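Local coordinates for protein probable TonB-dependent siderophore receptor PiuA (Acinetobacter baumannii, PDB 5FP1) that probably binds iron-chelating siderophores at the outer membrane, the first step of iron uptake through a TonB-dependent receptor, and may bind ferric enterobactin with micromolar affinity, at residues Leu572-Glu577 against Trp582-Gly587; Thr55-Thr58 against Asp62-Arg65; His318-Ala323 against Tyr365-Ala370; Val495-Gly500 against Asn504-Asn509. One frame throughout, in Å; residues are numbered along the deposited sequence. Where two conformers were deposited one is given.

Contact 1: Leu572-Glu577 against Trp582-Gly587; sequences LGLNGE and WNISAG
With CG set anti to its carbonyl carbon (chi1 -66°), N575 leans across to S585, whose OG lies anti to its own backbone N (chi1 -177°); the two polar ends meet on the face of the sheet that carries both residues. S585 OG donates to N575 OD1 at 2.6 Å, approaching 20° out of the carbonyl plane. The other half of the same amide is used too: N575 ND2 donates to water 1, which in turn donates to A586 O. The CA atoms of N575 and S585, a non-hydrogen-bonded pair, are 4.4 Å apart, so a short amide and a small hydroxyl can meet directly. Strands 558-575 and 582-597 form an antiparallel hairpin of the TonB-dependent receptor beta-barrel. Two bonds join L574 with A586 (L574 N to A586 O 2.9 Å, A586 N to L574 O 2.8 Å), and G576 and I584 are doubly bonded likewise. G576 adopts backbone angles at which a CB would strike the preceding carbonyl, so glycine suits the corner where the strand turns. On the other face L574 CD2 touches I584 CD1 at 4.1 Å, the two branched chains crossing at a slant, and L536 of the adjoining strand packs against both. N583 bonds through OD1 to T631 OG1.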
loop_
_atom_site.group_PDB
_atom_site.type_symbol
_atom_site.label_atom_id
_atom_site.label_comp_id
_atom_site.label_asym_id
_atom_site.label_seq_id
_atom_site.Cartn_x
_atom_site.Cartn_y
_atom_site.Cartn_z
ATOM N N LEU A 572 -12.497 7.799 13.456
ATOM C CA LEU A 572 -12.269 7.725 14.904
ATOM C C LEU A 572 -11.221 6.639 15.172
ATOM O O LEU A 572 -11.240 5.581 14.546
ATOM C CB LEU A 572 -13.590 7.375 15.572
ATOM C CG LEU A 572 -13.839 7.472 17.063
ATOM C CD1 LEU A 572 -13.917 8.918 17.512
ATOM C CD2 LEU A 572 -15.176 6.783 17.325
ATOM N N GLY A 573 -10.299 6.909 16.089
ATOM C CA GLY A 573 -9.233 5.982 16.438
ATOM C C GLY A 573 -9.024 5.959 17.947
ATOM O O GLY A 573 -9.206 6.977 18.617
ATOM N N LEU A 574 -8.674 4.799 18.483
ATOM C CA LEU A 574 -8.388 4.648 19.922
ATOM C C LEU A 574 -7.281 3.637 20.094
ATOM O O LEU A 574 -7.425 2.495 19.664
ATOM C CB LEU A 574 -9.643 4.197 20.701
ATOM C CG LEU A 574 -9.434 3.942 22.204
ATOM C CD1 LEU A 574 -9.126 5.226 22.952
ATOM C CD2 LEU A 574 -10.643 3.258 22.823
ATOM N N ASN A 575 -6.161 4.056 20.684
ATOM C CA ASN A 575 -5.028 3.179 20.916
ATOM C C ASN A 575 -4.417 3.333 22.311
ATOM O O ASN A 575 -4.297 4.450 22.818
ATOM C CB ASN A 575 -3.917 3.451 19.899
ATOM C CG ASN A 575 -4.319 3.085 18.470
ATOM O OD1 ASN A 575 -4.101 1.953 18.028
ATOM N ND2 ASN A 575 -4.954 4.019 17.772
ATOM N N GLY A 576 -4.004 2.213 22.903
ATOM C CA GLY A 576 -3.122 2.238 24.081
ATOM C C GLY A 576 -3.515 1.208 25.130
ATOM O O GLY A 576 -4.116 0.167 24.822
ATOM N N GLU A 577 -3.174 1.510 26.381
ATOM C CA GLU A 577 -3.451 0.628 27.513
ATOM C C GLU A 577 -4.622 1.146 28.338
ATOM O O GLU A 577 -4.560 2.236 28.903
ATOM C CB GLU A 577 -2.212 0.512 28.401
ATOM C CG GLU A 577 -0.970 0.065 27.657
ATOM C CD GLU A 577 -0.306 1.194 26.900
ATOM O OE1 GLU A 577 -0.125 2.286 27.494
ATOM O OE2 GLU A 577 0.038 0.992 25.719
ATOM N N TRP A 582 -4.816 -4.695 30.028
ATOM C CA TRP A 582 -5.745 -4.638 28.900
ATOM C C TRP A 582 -5.351 -3.537 27.889
ATOM O O TRP A 582 -5.281 -2.348 28.237
ATOM C CB TRP A 582 -7.126 -4.373 29.452
ATOM C CG TRP A 582 -8.217 -4.418 28.466
ATOM C CD1 TRP A 582 -8.167 -4.929 27.195
ATOM C CD2 TRP A 582 -9.553 -3.955 28.661
ATOM N NE1 TRP A 582 -9.387 -4.791 26.589
ATOM C CE2 TRP A 582 -10.260 -4.206 27.467
ATOM C CE3 TRP A 582 -10.224 -3.348 29.729
ATOM C CZ2 TRP A 582 -11.602 -3.880 27.311
ATOM C CZ3 TRP A 582 -11.559 -3.022 29.571
ATOM C CH2 TRP A 582 -12.232 -3.285 28.369
ATOM N N ASN A 583 -5.063 -3.928 26.650
ATOM C CA ASN A 583 -4.729 -2.929 25.627
ATOM C C ASN A 583 -5.653 -2.983 24.423
ATOM O O ASN A 583 -6.460 -3.924 24.274
ATOM C CB ASN A 583 -3.265 -2.966 25.234
ATOM C CG ASN A 583 -2.864 -4.251 24.577
ATOM O OD1 ASN A 583 -3.694 -5.149 24.358
ATOM N ND2 ASN A 583 -1.571 -4.367 24.271
ATOM N N ILE A 584 -5.596 -1.932 23.606
ATOM C CA ILE A 584 -6.560 -1.810 22.524
ATOM C C ILE A 584 -5.996 -1.005 21.349
ATOM O O ILE A 584 -5.217 -0.060 21.532
ATOM C CB ILE A 584 -7.871 -1.181 23.029
ATOM C CG1 ILE A 584 -8.997 -1.374 22.014
ATOM C CG2 ILE A 584 -7.669 0.277 23.381
ATOM C CD1 ILE A 584 -10.339 -0.852 22.459
ATOM N N SER A 585 -6.378 -1.427 20.145
ATOM C CA SER A 585 -6.173 -0.624 18.933
ATOM C C SER A 585 -7.448 -0.759 18.150
ATOM O O SER A 585 -7.811 -1.874 17.734
ATOM C CB SER A 585 -4.952 -1.131 18.144
ATOM O OG SER A 585 -4.696 -0.314 16.993
ATOM N N ALA A 586 -8.153 0.354 17.965
ATOM C CA ALA A 586 -9.452 0.323 17.345
ATOM C C ALA A 586 -9.655 1.509 16.450
ATOM O O ALA A 586 -9.083 2.584 16.670
ATOM C CB ALA A 586 -10.555 0.284 18.382
ATOM N N GLY A 587 -10.499 1.314 15.451
ATOM C CA GLY A 587 -10.823 2.377 14.515
ATOM C C GLY A 587 -12.175 2.253 13.880
ATOM O O GLY A 587 -12.689 1.164 13.705
HETATM O O HOH W 1 -6.642 3.218 15.309
#

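Contact 2: Thr55-Thr58 against Asp62-Arg65; sequences TKVT and DALR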
loop_
_atom_site.group_PDB
_atom_site.type_symbol
_atom_site.label_atom_id
_atom_site.label_comp_id
_atom_site.label_asym_id
_atom_site.label_seq_id
_atom_site.Cartn_x
_atom_site.Cartn_y
_atom_site.Cartn_z
ATOM N N THR A 55 -0.267 -9.717 15.784
ATOM C CA THR A 55 -1.030 -10.293 14.682
ATOM C C THR A 55 -0.215 -11.231 13.813
ATOM O O THR A 55 -0.777 -12.011 13.076
ATOM C CB THR A 55 -1.609 -9.195 13.754
ATOM O OG1 THR A 55 -0.567 -8.331 13.295
ATOM C CG2 THR A 55 -2.661 -8.393 14.493
ATOM N N LYS A 56 1.099 -11.126 13.921
ATOM C CA LYS A 56 2.085 -11.800 13.069
ATOM C C LYS A 56 1.780 -11.570 11.589
ATOM O O LYS A 56 1.888 -12.502 10.782
ATOM C CB LYS A 56 2.204 -13.304 13.369
ATOM C CG LYS A 56 3.581 -13.886 13.035
ATOM C CD LYS A 56 3.646 -15.405 13.235
ATOM C CE LYS A 56 4.921 -16.007 12.642
ATOM N NZ LYS A 56 6.150 -15.488 13.309
ATOM N N VAL A 57 1.391 -10.341 11.238
ATOM C CA VAL A 57 1.225 -10.004 9.814
ATOM C C VAL A 57 2.563 -10.053 9.116
ATOM O O VAL A 57 3.572 -9.540 9.625
ATOM C CB VAL A 57 0.518 -8.669 9.570
ATOM C CG1 VAL A 57 -0.956 -8.784 9.920
ATOM C CG2 VAL A 57 1.184 -7.544 10.339
ATOM N N THR A 58 2.590 -10.690 7.956
ATOM C CA THR A 58 3.839 -10.887 7.258
ATOM C C THR A 58 3.997 -10.019 6.008
ATOM O O THR A 58 5.099 -9.878 5.487
ATOM C CB THR A 58 4.025 -12.351 6.858
ATOM O OG1 THR A 58 3.078 -12.688 5.851
ATOM C CG2 THR A 58 3.867 -13.289 8.098
ATOM N N ASP A 62 -1.565 -7.519 4.317
ATOM C CA ASP A 62 -2.228 -8.072 5.493
ATOM C C ASP A 62 -2.276 -7.040 6.633
ATOM O O ASP A 62 -3.310 -6.872 7.276
ATOM C CB ASP A 62 -1.536 -9.358 5.962
ATOM C CG ASP A 62 -1.795 -10.526 5.029
ATOM O OD1 ASP A 62 -2.752 -10.486 4.257
ATOM O OD2 ASP A 62 -1.019 -11.473 5.032
ATOM N N ALA A 63 -1.164 -6.341 6.855
ATOM C CA ALA A 63 -1.088 -5.353 7.900
ATOM C C ALA A 63 -2.149 -4.279 7.782
ATOM O O ALA A 63 -2.660 -3.783 8.791
ATOM C CB ALA A 63 0.291 -4.727 7.943
ATOM N N LEU A 64 -2.437 -3.880 6.548
ATOM C CA LEU A 64 -3.375 -2.809 6.281
ATOM C C LEU A 64 -4.810 -3.156 6.646
ATOM O O LEU A 64 -5.648 -2.259 6.775
ATOM C CB LEU A 64 -3.285 -2.401 4.795
ATOM C CG LEU A 64 -1.998 -1.642 4.469
ATOM C CD1 LEU A 64 -1.909 -1.445 2.960
ATOM C CD2 LEU A 64 -1.936 -0.311 5.205
ATOM N N ARG A 65 -5.107 -4.440 6.818
ATOM C CA ARG A 65 -6.446 -4.833 7.260
ATOM C C ARG A 65 -6.793 -4.207 8.617
ATOM O O ARG A 65 -7.969 -4.075 8.938
ATOM C CB ARG A 65 -6.598 -6.362 7.356
ATOM C CG ARG A 65 -6.127 -6.976 8.672
ATOM C CD ARG A 65 -6.417 -8.467 8.728
ATOM N NE ARG A 65 -5.980 -9.037 9.991
ATOM C CZ ARG A 65 -4.952 -9.873 10.109
ATOM N NH1 ARG A 65 -4.278 -10.259 9.037
ATOM N NH2 ARG A 65 -4.620 -10.329 11.290
HETATM O O HOH W 2 -2.696 -12.297 11.512
HETATM O O HOH W 3 0.241 -12.086 7.251
#
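V57 packs against A63 and D62 in a tight turn between helix 49-55 and the short helix 60-63, in the plug domain of the receptor: segment 55-58 follows the first helix and segment 62-65 begins on the second. The tight part centres on the methyls of V57. V57 CG2 rests 3.8 Å from A63 CB, and V57 CG1, placed anti to the carbonyl carbon (chi1 -72°), reaches D62 CB at 4.0 Å and also carries the guanidinium of R65, with R65 NH1 at 3.7 Å. A beta-branched valine suits this place because its two methyls serve different neighbours, while the small alanine lets the loop come close to the helix. K56, the first residue past helix 49-55, has positive phi and points its side chain away from this packing.

The polar margins are looser and are bridged by water. D62 OD2 accepts from water 3 at 2.6 Å, and that water accepts in turn from T58 N, so the carboxylate reaches the loop backbone without touching it. R65 extends from CG to NE, bringing its guanidinium beside T55; its NE also makes a long, weak ion pair with D667 of the barrel. T55 OG1 is taken up by L51 O of its own helix. Water 2 lies in the guanidinium plane at its edge, accepting from R65 NH2 at 2.8 Å and donating to T55 O.

Contact 3: His318-Ala323 against Tyr365-Ala370; sequences HRLNSA and YNIIDA. With PO4 (phosphate ion), chain B.
A serine hydroxyl stands in for a backbone carbonyl between S322 and Y365: although the two strands belong to one hairpin, their backbones have drawn apart, and Y365 N donates to S322 OG at 3.0 Å with an N-H...O angle of 161°. The OG sits between the backbone N and the carbonyl carbon of S322 (chi1 76°), which turns it to the other strand. Water 4 adds a second link, accepting from S322 OG and donating to Y365 O at 2.6 Å, so that the hydroxyl serves Y365 N directly and Y365 O through the water. S322 CB meets the ring of Y365 at its edge, in plane, 3.8 Å from CD2.

Farther along, where the CA atoms of L320 and I367 are 8.9 Å apart, long side chains span the gap. They reach tip to tip, L320 CD1 to I367 CD1 at 3.9 Å, and L406 packs against both.

R319 leaves its strand away from segment 365-370. Its NE bonds to L320 O at 2.9 Å, the donor above the carbonyl plane, and this steadies the bent side chain. NH1 makes a salt bridge with D306 and a weak bond to O2 of a phosphate, probably from the crystallisation liquor, which H700 also holds.

The contact lies near the start of strand 315-341 and the end of strand 346-368, a hairpin of the beta-barrel, between strand 284-304, which pairs with the first, and strand 405-428, which pairs with the second.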
loop_
_atom_site.group_PDB
_atom_site.type_symbol
_atom_site.label_atom_id
_atom_site.label_comp_id
_atom_site.label_asym_id
_atom_site.label_seq_id
_atom_site.Cartn_x
_atom_site.Cartn_y
_atom_site.Cartn_z
ATOM N N HIS A 318 -8.872 -19.220 -19.006
ATOM C CA HIS A 318 -7.680 -18.728 -18.306
ATOM C C HIS A 318 -7.043 -17.529 -19.044
ATOM O O HIS A 318 -5.953 -17.659 -19.584
ATOM C CB HIS A 318 -6.581 -19.789 -18.214
ATOM C CG HIS A 318 -6.926 -21.017 -17.430
ATOM N ND1 HIS A 318 -7.175 -21.002 -16.071
ATOM C CD2 HIS A 318 -6.976 -22.321 -17.806
ATOM C CE1 HIS A 318 -7.379 -22.243 -15.650
ATOM N NE2 HIS A 318 -7.269 -23.060 -16.684
ATOM N N ARG A 319 -7.699 -16.361 -19.013
ATOM C CA ARG A 319 -7.170 -15.136 -19.602
ATOM C C ARG A 319 -5.818 -14.818 -18.999
ATOM O O ARG A 319 -5.661 -14.851 -17.793
ATOM C CB ARG A 319 -8.128 -13.960 -19.368
ATOM C CG ARG A 319 -7.519 -12.582 -19.576
ATOM C CD ARG A 319 -7.091 -12.262 -21.015
ATOM N NE ARG A 319 -6.190 -11.111 -20.960
ATOM C CZ ARG A 319 -6.541 -9.828 -21.025
ATOM N NH1 ARG A 319 -7.780 -9.466 -21.271
ATOM N NH2 ARG A 319 -5.615 -8.904 -20.882
ATOM N N LEU A 320 -4.836 -14.544 -19.853
ATOM C CA LEU A 320 -3.463 -14.275 -19.398
ATOM C C LEU A 320 -3.226 -12.768 -19.233
ATOM O O LEU A 320 -3.573 -11.986 -20.121
ATOM C CB LEU A 320 -2.431 -14.847 -20.393
ATOM C CG LEU A 320 -0.949 -14.670 -20.025
ATOM C CD1 LEU A 320 -0.150 -15.903 -20.486
ATOM C CD2 LEU A 320 -0.367 -13.410 -20.613
ATOM N N ASN A 321 -2.649 -12.411 -18.094
ATOM C CA ASN A 321 -2.120 -11.089 -17.789
ATOM C C ASN A 321 -0.644 -11.270 -17.466
ATOM O O ASN A 321 -0.254 -12.244 -16.813
ATOM C CB ASN A 321 -2.815 -10.450 -16.591
ATOM C CG ASN A 321 -4.267 -10.021 -16.904
ATOM O OD1 ASN A 321 -4.578 -9.578 -17.991
ATOM N ND2 ASN A 321 -5.110 -10.154 -15.961
ATOM N N SER A 322 0.190 -10.370 -17.965
ATOM C CA SER A 322 1.616 -10.484 -17.768
ATOM C C SER A 322 2.289 -9.126 -17.806
ATOM O O SER A 322 1.735 -8.144 -18.334
ATOM C CB SER A 322 2.257 -11.376 -18.828
ATOM O OG SER A 322 2.378 -10.695 -20.063
ATOM N N ALA A 323 3.484 -9.092 -17.228
ATOM C CA ALA A 323 4.422 -7.980 -17.394
ATOM C C ALA A 323 5.824 -8.426 -16.987
ATOM O O ALA A 323 5.988 -9.352 -16.196
ATOM C CB ALA A 323 4.006 -6.781 -16.554
ATOM N N TYR A 365 4.562 -10.872 -22.123
ATOM C CA TYR A 365 4.706 -12.166 -22.802
ATOM C C TYR A 365 3.753 -12.306 -23.956
ATOM O O TYR A 365 2.566 -11.930 -23.858
ATOM C CB TYR A 365 4.557 -13.347 -21.831
ATOM C CG TYR A 365 5.727 -13.467 -20.879
ATOM C CD1 TYR A 365 6.922 -14.066 -21.270
ATOM C CD2 TYR A 365 5.652 -12.950 -19.593
ATOM C CE1 TYR A 365 7.997 -14.155 -20.407
ATOM C CE2 TYR A 365 6.713 -13.044 -18.728
ATOM C CZ TYR A 365 7.892 -13.633 -19.139
ATOM O OH TYR A 365 8.941 -13.674 -18.249
ATOM N N ASN A 366 4.300 -12.773 -25.079
ATOM C CA ASN A 366 3.472 -13.356 -26.137
ATOM C C ASN A 366 3.270 -14.837 -25.831
ATOM O O ASN A 366 4.156 -15.497 -25.264
ATOM C CB ASN A 366 4.128 -13.219 -27.505
ATOM C CG ASN A 366 4.061 -11.806 -28.053
ATOM O OD1 ASN A 366 3.139 -11.050 -27.769
ATOM N ND2 ASN A 366 5.034 -11.463 -28.873
ATOM N N ILE A 367 2.104 -15.340 -26.217
ATOM C CA ILE A 367 1.782 -16.757 -26.152
ATOM C C ILE A 367 1.753 -17.285 -27.593
ATOM O O ILE A 367 1.126 -16.678 -28.448
ATOM C CB ILE A 367 0.394 -16.969 -25.537
ATOM C CG1 ILE A 367 0.159 -15.959 -24.398
ATOM C CG2 ILE A 367 0.281 -18.383 -25.031
ATOM C CD1 ILE A 367 -1.310 -15.585 -24.217
ATOM N N ILE A 368 2.442 -18.396 -27.839
ATOM C CA ILE A 368 2.603 -18.925 -29.198
ATOM C C ILE A 368 2.178 -20.384 -29.183
ATOM O O ILE A 368 2.669 -21.162 -28.372
ATOM C CB ILE A 368 4.053 -18.799 -29.681
ATOM C CG1 ILE A 368 4.533 -17.342 -29.528
ATOM C CG2 ILE A 368 4.181 -19.263 -31.136
ATOM C CD1 ILE A 368 5.966 -17.108 -29.912
ATOM N N ASP A 369 1.206 -20.738 -30.010
ATOM C CA ASP A 369 0.770 -22.129 -30.030
ATOM C C ASP A 369 1.560 -22.947 -31.072
ATOM O O ASP A 369 2.459 -22.425 -31.733
ATOM C CB ASP A 369 -0.743 -22.236 -30.277
ATOM C CG ASP A 369 -1.134 -21.914 -31.711
ATOM O OD1 ASP A 369 -0.237 -21.750 -32.568
ATOM O OD2 ASP A 369 -2.351 -21.807 -31.962
ATOM N N ALA A 370 1.208 -24.224 -31.212
ATOM C CA ALA A 370 2.024 -25.158 -31.994
ATOM C C ALA A 370 1.976 -24.812 -33.490
ATOM O O ALA A 370 2.886 -25.155 -34.227
ATOM C CB ALA A 370 1.588 -26.598 -31.741
HETATM P P PO4 B . -9.991 -6.716 -20.715
HETATM O O1 PO4 B . -11.018 -7.606 -21.382
HETATM O O2 PO4 B . -9.268 -7.550 -19.679
HETATM O O3 PO4 B . -10.668 -5.524 -20.038
HETATM O O4 PO4 B . -8.999 -6.215 -21.751
HETATM O O HOH W 4 0.687 -10.800 -22.370
#

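Contact 4: Val495-Gly500 against Asn504-Asn509; sequences VGLNAG and NSETIN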
loop_
_atom_site.group_PDB
_atom_site.type_symbol
_atom_site.label_atom_id
_atom_site.label_comp_id
_atom_site.label_asym_id
_atom_site.label_seq_id
_atom_site.Cartn_x
_atom_site.Cartn_y
_atom_site.Cartn_z
ATOM N N VAL A 495 0.258 13.439 -14.950
ATOM C CA VAL A 495 0.169 12.269 -15.816
ATOM C C VAL A 495 1.556 11.627 -15.894
ATOM O O VAL A 495 2.568 12.306 -15.865
ATOM C CB VAL A 495 -0.359 12.606 -17.229
ATOM C CG1 VAL A 495 0.671 13.376 -18.008
ATOM C CG2 VAL A 495 -0.750 11.341 -17.974
ATOM N N GLY A 496 1.572 10.306 -15.963
ATOM C CA GLY A 496 2.810 9.504 -15.994
ATOM C C GLY A 496 3.403 9.197 -14.624
ATOM O O GLY A 496 4.502 8.680 -14.523
ATOM N N LEU A 497 2.686 9.539 -13.557
ATOM C CA LEU A 497 3.211 9.341 -12.206
ATOM C C LEU A 497 3.570 7.882 -11.883
ATOM O O LEU A 497 4.410 7.631 -11.016
ATOM C CB LEU A 497 2.211 9.874 -11.177
ATOM C CG LEU A 497 2.675 9.788 -9.719
ATOM C CD1 LEU A 497 3.939 10.617 -9.508
ATOM C CD2 LEU A 497 1.565 10.226 -8.789
ATOM N N ASN A 498 2.946 6.911 -12.547
ATOM C CA ASN A 498 3.260 5.512 -12.247
ATOM C C ASN A 498 4.654 5.094 -12.741
ATOM O O ASN A 498 5.121 3.981 -12.473
ATOM C CB ASN A 498 2.169 4.565 -12.773
ATOM C CG ASN A 498 2.026 4.554 -14.303
ATOM O OD1 ASN A 498 2.938 4.901 -15.046
ATOM N ND2 ASN A 498 0.873 4.086 -14.767
ATOM N N ALA A 499 5.291 5.983 -13.507
ATOM C CA ALA A 499 6.696 5.813 -13.956
ATOM C C ALA A 499 6.849 4.600 -14.837
ATOM O O ALA A 499 7.937 4.006 -14.928
ATOM C CB ALA A 499 7.647 5.708 -12.774
ATOM N N GLY A 500 5.754 4.232 -15.493
ATOM C CA GLY A 500 5.803 3.203 -16.506
ATOM C C GLY A 500 4.829 2.066 -16.270
ATOM O O GLY A 500 4.166 1.602 -17.198
ATOM N N ASN A 504 -3.232 2.207 -13.631
ATOM C CA ASN A 504 -3.504 2.507 -15.027
ATOM C C ASN A 504 -4.178 3.871 -15.239
ATOM O O ASN A 504 -4.125 4.405 -16.347
ATOM C CB ASN A 504 -4.332 1.393 -15.691
ATOM C CG ASN A 504 -5.542 1.000 -14.869
ATOM O OD1 ASN A 504 -5.424 0.463 -13.760
ATOM N ND2 ASN A 504 -6.721 1.276 -15.407
ATOM N N SER A 505 -4.735 4.471 -14.182
ATOM C CA SER A 505 -5.307 5.799 -14.330
ATOM C C SER A 505 -4.201 6.832 -14.571
ATOM O O SER A 505 -4.483 7.926 -15.050
ATOM C CB SER A 505 -6.171 6.173 -13.126
ATOM O OG SER A 505 -5.384 6.309 -11.956
ATOM N N GLU A 506 -2.943 6.469 -14.286
ATOM C CA GLU A 506 -1.816 7.403 -14.377
ATOM C C GLU A 506 -0.955 7.233 -15.651
ATOM O O GLU A 506 0.024 7.942 -15.870
ATOM C CB GLU A 506 -0.935 7.271 -13.127
ATOM C CG GLU A 506 -1.691 7.548 -11.822
ATOM C CD GLU A 506 -0.939 7.100 -10.588
ATOM O OE1 GLU A 506 0.256 6.714 -10.705
ATOM O OE2 GLU A 506 -1.535 7.141 -9.483
ATOM N N THR A 507 -1.326 6.293 -16.480
ATOM C CA THR A 507 -0.523 5.892 -17.625
ATOM C C THR A 507 -0.555 7.009 -18.683
ATOM O O THR A 507 -1.611 7.547 -19.020
ATOM C CB THR A 507 -1.038 4.534 -18.167
ATOM O OG1 THR A 507 -0.502 3.485 -17.342
ATOM C CG2 THR A 507 -0.601 4.282 -19.619
ATOM N N ILE A 508 0.627 7.387 -19.135
ATOM C CA ILE A 508 0.797 8.432 -20.122
ATOM C C ILE A 508 0.656 7.838 -21.528
ATOM O O ILE A 508 1.016 6.659 -21.791
ATOM C CB ILE A 508 2.176 9.132 -19.959
ATOM C CG1 ILE A 508 2.257 10.403 -20.826
ATOM C CG2 ILE A 508 3.314 8.173 -20.299
ATOM C CD1 ILE A 508 3.462 11.282 -20.547
ATOM N N ASN A 509 0.098 8.643 -22.422
ATOM C CA ASN A 509 -0.007 8.273 -23.823
ATOM C C ASN A 509 0.039 9.530 -24.706
ATOM O O ASN A 509 0.213 10.642 -24.214
ATOM C CB ASN A 509 -1.242 7.406 -24.079
ATOM C CG ASN A 509 -2.551 8.118 -23.779
ATOM O OD1 ASN A 509 -2.739 9.251 -24.135
ATOM N ND2 ASN A 509 -3.467 7.423 -23.102
HETATM O O HOH W 5 2.806 5.968 -17.654
#
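G496 N donates to E506 O at 2.8 Å, in the carbonyl plane, and N498 ND2 donates to T507 OG1 at 3.0 Å, the hydroxyl lying within 2° of the amide plane; these are the direct hydrogen bonds between the segments. The same nitrogen also bonds to D503 O, so ND2 donates to two oxygens, T507 OG1 and D503 O.

The amide oxygen is engaged just as fully. N498 OD1 accepts from G500 N at 2.9 Å, closing an Asx turn, and receives a hydrogen bond from water 5, which accepts from I508 N. With its CG between backbone N and carbonyl carbon (chi1 64°), N498 turns this amide toward segment 504-509; asparagine suits the place because one flat group can donate and accept at once. The Asx turn overlaps a type I beta turn from G496 to A499, both within the loop that joins barrel strands 482-493 and 518-531. Positive phi at G496 favours glycine, and the angles of G500 would jam a CB against the preceding carbonyl.

The carboxylate of E506 meets N498 by packing. E506 extends beyond CG past N498 in the opposite direction, its carboxylate plane 41° from the amide, and OE1 comes within 3.5 Å of N498 CB. The buried OE1 accepts from S94 OG of the plug.

Apolar packing closes the other end: I508 CB is 4.0 Å from G496 CA, where the lack of a side chain lets the isoleucine settle. A461 and N463 of strand 459-476 also touch I508.

How the contacts relate
Along the chain the order is contact 2, contact 3, contact 4, contact 1. Contact 2 alone belongs to the plug; the other three lie in the barrel range, and contacts 1 and 3 each join the two strands of a barrel hairpin. Their centres are about 48 Å apart, on opposite sides of the chain's centre. Contact 4, in a loop between two barrel strands, is nearer contact 3, with centres about 24 Å apart and nearest atoms about 8 Å apart. The plug corner of contact 2 is about 16 Å from contact 1, centre to centre. The plug sits within the barrel, the architecture of TonB-dependent receptors, and S94 of the plug reaches contact 4.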